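Local coordinates for gentamicin resistance protein (Enterococcus gallinarum, PDB 6CTZ) that probably transfers phosphate from a guanine nucleotide to the 2'' hydroxyl of aminoglycosides such as kanamycin, conferring resistance to these antibiotics, at residues Gln57-Pro60 / Leu61-Gly64; Phe126-Glu129 / Thr130-Ala134. The protein carries 2 engineered substitutions. All coordinates share one frame; numbering follows the deposited sequence. Where two conformers were deposited one is given.

Contact 1: Gln57-Pro60 / Leu61-Gly64; sequences QLLP and LLVG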
loop_
_atom_site.group_PDB
_atom_site.type_symbol
_atom_site.label_atom_id
_atom_site.label_comp_id
_atom_site.label_asym_id
_atom_site.label_seq_id
_atom_site.Cartn_x
_atom_site.Cartn_y
_atom_site.Cartn_z
ATOM N N GLN A 57 12.030 4.385 -11.755
ATOM C CA GLN A 57 11.891 3.864 -13.112
ATOM C C GLN A 57 10.431 3.683 -13.501
ATOM O O GLN A 57 10.062 3.910 -14.660
ATOM C CB GLN A 57 12.608 2.525 -13.235
ATOM C CG GLN A 57 14.104 2.557 -12.966
ATOM C CD GLN A 57 14.640 1.151 -12.799
ATOM O OE1 GLN A 57 14.844 0.680 -11.675
ATOM N NE2 GLN A 57 14.833 0.458 -13.912
ATOM N N LEU A 58 9.594 3.241 -12.555
ATOM C CA LEU A 58 8.226 2.863 -12.893
ATOM C C LEU A 58 7.322 4.074 -13.078
ATOM O O LEU A 58 6.523 4.122 -14.022
ATOM C CB LEU A 58 7.649 1.959 -11.801
ATOM C CG LEU A 58 6.170 1.601 -11.975
ATOM C CD1 LEU A 58 5.946 0.733 -13.216
ATOM C CD2 LEU A 58 5.618 0.904 -10.746
ATOM N N LEU A 59 7.382 5.030 -12.153
ATOM C CA LEU A 59 6.367 6.082 -12.148
ATOM C C LEU A 59 6.329 6.876 -13.445
ATOM O O LEU A 59 5.216 7.184 -13.912
ATOM C CB LEU A 59 6.514 6.996 -10.919
ATOM C CG LEU A 59 6.239 6.314 -9.573
ATOM C CD1 LEU A 59 6.502 7.278 -8.415
ATOM C CD2 LEU A 59 4.823 5.783 -9.515
ATOM N N PRO A 60 7.457 7.239 -14.069
ATOM C CA PRO A 60 7.364 7.981 -15.333
ATOM C C PRO A 60 6.636 7.215 -16.412
ATOM O O PRO A 60 5.987 7.837 -17.261
ATOM C CB PRO A 60 8.831 8.247 -15.696
ATOM C CG PRO A 60 9.536 8.255 -14.383
ATOM C CD PRO A 60 8.852 7.177 -13.584
ATOM N N LEU A 61 6.691 5.880 -16.384
ATOM C CA LEU A 61 5.984 5.081 -17.372
ATOM C C LEU A 61 4.497 4.995 -17.072
ATOM O O LEU A 61 3.701 4.785 -17.991
ATOM C CB LEU A 61 6.566 3.668 -17.398
ATOM C CG LEU A 61 8.071 3.609 -17.662
ATOM C CD1 LEU A 61 8.611 2.197 -17.480
ATOM C CD2 LEU A 61 8.391 4.160 -19.041
ATOM N N LEU A 62 4.111 5.169 -15.811
ATOM C CA LEU A 62 2.713 5.059 -15.405
ATOM C C LEU A 62 1.931 6.352 -15.569
ATOM O O LEU A 62 0.706 6.296 -15.713
ATOM C CB LEU A 62 2.614 4.669 -13.929
ATOM C CG LEU A 62 2.898 3.224 -13.558
ATOM C CD1 LEU A 62 2.625 3.026 -12.081
ATOM C CD2 LEU A 62 2.039 2.290 -14.395
ATOM N N VAL A 63 2.605 7.512 -15.546
ATOM C CA VAL A 63 1.911 8.802 -15.505
ATOM C C VAL A 63 0.870 8.894 -16.615
ATOM O O VAL A 63 -0.272 9.315 -16.397
ATOM C CB VAL A 63 2.926 9.961 -15.575
ATOM C CG1 VAL A 63 2.225 11.292 -15.854
ATOM C CG2 VAL A 63 3.727 10.068 -14.287
ATOM N N GLY A 64 1.262 8.518 -17.832
ATOM C CA GLY A 64 0.377 8.624 -18.973
ATOM C C GLY A 64 -0.681 7.550 -19.084
ATOM O O GLY A 64 -1.500 7.587 -20.010
HETATM O O HOH W 1 3.881 7.956 -18.989
#

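Contact 2: Phe126-Glu129 / Thr130-Ala134; sequences FPVE and TAISA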
loop_
_atom_site.group_PDB
_atom_site.type_symbol
_atom_site.label_atom_id
_atom_site.label_comp_id
_atom_site.label_asym_id
_atom_site.label_seq_id
_atom_site.Cartn_x
_atom_site.Cartn_y
_atom_site.Cartn_z
ATOM N N PHE A 126 -1.552 -2.452 -17.586
ATOM C CA PHE A 126 -0.189 -2.013 -17.861
ATOM C C PHE A 126 0.689 -3.206 -18.245
ATOM O O PHE A 126 0.641 -4.247 -17.591
ATOM C CB PHE A 126 0.400 -1.307 -16.636
ATOM C CG PHE A 126 1.700 -0.617 -16.921
ATOM C CD1 PHE A 126 1.718 0.641 -17.504
ATOM C CD2 PHE A 126 2.910 -1.252 -16.669
ATOM C CE1 PHE A 126 2.919 1.276 -17.790
ATOM C CE2 PHE A 126 4.111 -0.622 -16.961
ATOM C CZ PHE A 126 4.112 0.642 -17.520
ATOM N N PRO A 127 1.521 -3.078 -19.281
ATOM C CA PRO A 127 2.318 -4.239 -19.734
ATOM C C PRO A 127 3.259 -4.746 -18.650
ATOM O O PRO A 127 4.140 -4.030 -18.178
ATOM C CB PRO A 127 3.074 -3.694 -20.950
ATOM C CG PRO A 127 2.189 -2.595 -21.447
ATOM C CD PRO A 127 1.648 -1.938 -20.200
ATOM N N VAL A 128 3.075 -6.009 -18.266
ATOM C CA VAL A 128 3.856 -6.591 -17.176
ATOM C C VAL A 128 5.348 -6.557 -17.496
ATOM O O VAL A 128 6.188 -6.293 -16.628
ATOM C CB VAL A 128 3.348 -8.015 -16.881
ATOM C CG1 VAL A 128 4.341 -8.800 -16.044
ATOM C CG2 VAL A 128 1.960 -7.964 -16.208
ATOM N N GLU A 129 5.701 -6.842 -18.758
ATOM C CA GLU A 129 7.114 -6.861 -19.140
ATOM C C GLU A 129 7.759 -5.487 -19.006
ATOM O O GLU A 129 8.931 -5.390 -18.627
ATOM C CB GLU A 129 7.287 -7.425 -20.553
ATOM C CG GLU A 129 6.775 -6.552 -21.693
ATOM C CD GLU A 129 5.280 -6.673 -21.961
ATOM O OE1 GLU A 129 4.551 -7.338 -21.178
ATOM O OE2 GLU A 129 4.840 -6.087 -22.972
ATOM N N THR A 130 7.008 -4.416 -19.278
ATOM C CA THR A 130 7.551 -3.075 -19.085
ATOM C C THR A 130 7.797 -2.804 -17.607
ATOM O O THR A 130 8.840 -2.256 -17.224
ATOM C CB THR A 130 6.577 -2.056 -19.669
ATOM O OG1 THR A 130 6.394 -2.335 -21.066
ATOM C CG2 THR A 130 7.110 -0.629 -19.490
ATOM N N ALA A 131 6.851 -3.195 -16.756
ATOM C CA ALA A 131 7.052 -3.040 -15.322
ATOM C C ALA A 131 8.263 -3.831 -14.835
ATOM O O ALA A 131 9.081 -3.303 -14.069
ATOM C CB ALA A 131 5.788 -3.454 -14.573
ATOM N N ILE A 132 8.414 -5.089 -15.278
ATOM C CA ILE A 132 9.564 -5.880 -14.841
ATOM C C ILE A 132 10.868 -5.206 -15.259
ATOM O O ILE A 132 11.843 -5.170 -14.494
ATOM C CB ILE A 132 9.477 -7.327 -15.359
ATOM C CG1 ILE A 132 8.238 -8.030 -14.798
ATOM C CG2 ILE A 132 10.737 -8.106 -14.983
ATOM C CD1 ILE A 132 7.953 -9.366 -15.490
ATOM N N SER A 133 10.903 -4.658 -16.481
ATOM C CA SER A 133 12.095 -3.968 -16.964
ATOM C C SER A 133 12.428 -2.744 -16.118
ATOM O O SER A 133 13.586 -2.313 -16.099
ATOM C CB SER A 133 11.889 -3.572 -18.429
ATOM O OG SER A 133 11.140 -2.368 -18.545
ATOM N N ALA A 134 11.438 -2.175 -15.431
ATOM C CA ALA A 134 11.613 -1.033 -14.545
ATOM C C ALA A 134 11.932 -1.437 -13.111
ATOM O O ALA A 134 11.869 -0.593 -12.214
ATOM C CB ALA A 134 10.368 -0.142 -14.577
#

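Contact 1: Gln57-Pro60 / Leu61-Gly64
Leu58 O is gripped by two backbone amides of the next turn: Leu61 N lies 2.9 Å from it, and Leu62 N stands farther off. Both bonds are weak because their N-H groups point well off the oxygen, the N-H...O angle to Leu61 being only 129°. Leu59 O is shared in the same way. It accepts from Leu62 N at 3.0 Å, the donor standing above the carbonyl plane and not on a lone pair, and takes a weak second bond from Val63 N at 3.1 Å. Each carbonyl thus serves donors three and four residues on, and Leu62 N divides its hydrogen between the two oxygens. Such mixed bonding belongs to the C-terminal end of helix 46-62, which in the protein-kinase-like fold of this family packs against the five-stranded N-terminal sheet. The helix is kinked at Pro60, whose nitrogen carries no hydrogen for the preceding turn. Leu58, Leu59 and Leu62 are buried, as bulky apolar side chains on the inner side of the helix should be. A chi1 of 174° sets Leu58 CG beside the carbonyl carbon, and from there the side chain reaches Leu62, whose CD1 sits 3.8 Å from Leu58 CG; the two branched ends cross at a slant. The bond from CA to CB of Leu59 points away from the following turn; its side chain packs against Phe215 and lies about 9 Å from the bound GDP. Leu61 lays its CD1 alongside Gln57 O, at 3.6 Å. Near Gly64, a water donates to Pro60 O at 2.7 Å and, weakly, to Leu61 O, while accepting from Gly64 N at 2.9 Å.

Contact 2: Phe126-Glu129 / Thr130-Ala134
Phe126 and Thr130 make the first apolar contact: ring atom CZ lies 3.8 Å from Thr130 CG2, the two side chains crossing at about a right angle. Ala131 N lies at the edge of the Phe126 ring, near its plane, and Ala131 CB is 4.1 Å from Phe126 CE2; alanine's short side chain lets the ring come this near the helix backbone. An anti chi1 (-170°) swings the phenyl group forward from the loop to these partners, and Pro127 CD rests over one of its faces, offset toward the rim. One turn along, Val128 CG1 meets Ile132 CD1 at 3.7 Å, two beta-branched residues touching through their methyl ends; both also lean on Ile220.

The polar contacts are mainly those of a short helix, 128-133, and its start. Pro127 holds the N-cap position, where a proline costs little because its missing N-H is not needed by an earlier turn. Its carbonyl opens the helix by accepting from Ala131 N at 3.2 Å, a nearly straight bond (166°) in the carbonyl plane, with a weak second bond from Thr130 N. Val128 O then takes Ile132 N at 2.9 Å, and Glu129 O takes Ser133 N at 3.0 Å.

At the far end, the hydroxyl of Ser133 folds back on its own turn. Its chi1 of 82° places OG between the backbone N and the carbonyl carbon, from where it donates to Thr130 O at 2.7 Å. Ala134 N, of the first residue to leave helical angles, bonds Ala131 O at 2.9 Å and Thr130 O only weakly. The chemistry implies a helix held by straight backbone bonds along its length, with Ser133 OG giving Thr130 O a second donor at its close.

How the contacts relate
Contact 1 and contact 2 lie with their centres 10 Å apart and touch directly: the last turns of helix 46-62 lie along 126-134, from Leu61 and Leu62 on Phe126, in the loop before the helix, to Gln57 near Ala134. Both are partly buried, mixing inward leucine, phenylalanine and alanine with exposed residues. They hold different elements: contact 1 lies in a long helix beside the nucleotide-binding sheet, whereas contact 2 spans an entire short helix away from the nucleotide, metal and kanamycin sites. Their chemistry follows. At 57-64 the bonding is mostly weak and divided, helped by water; at 126-134 fairly straight backbone bonds dominate, and a serine hydroxyl assists the closing turn.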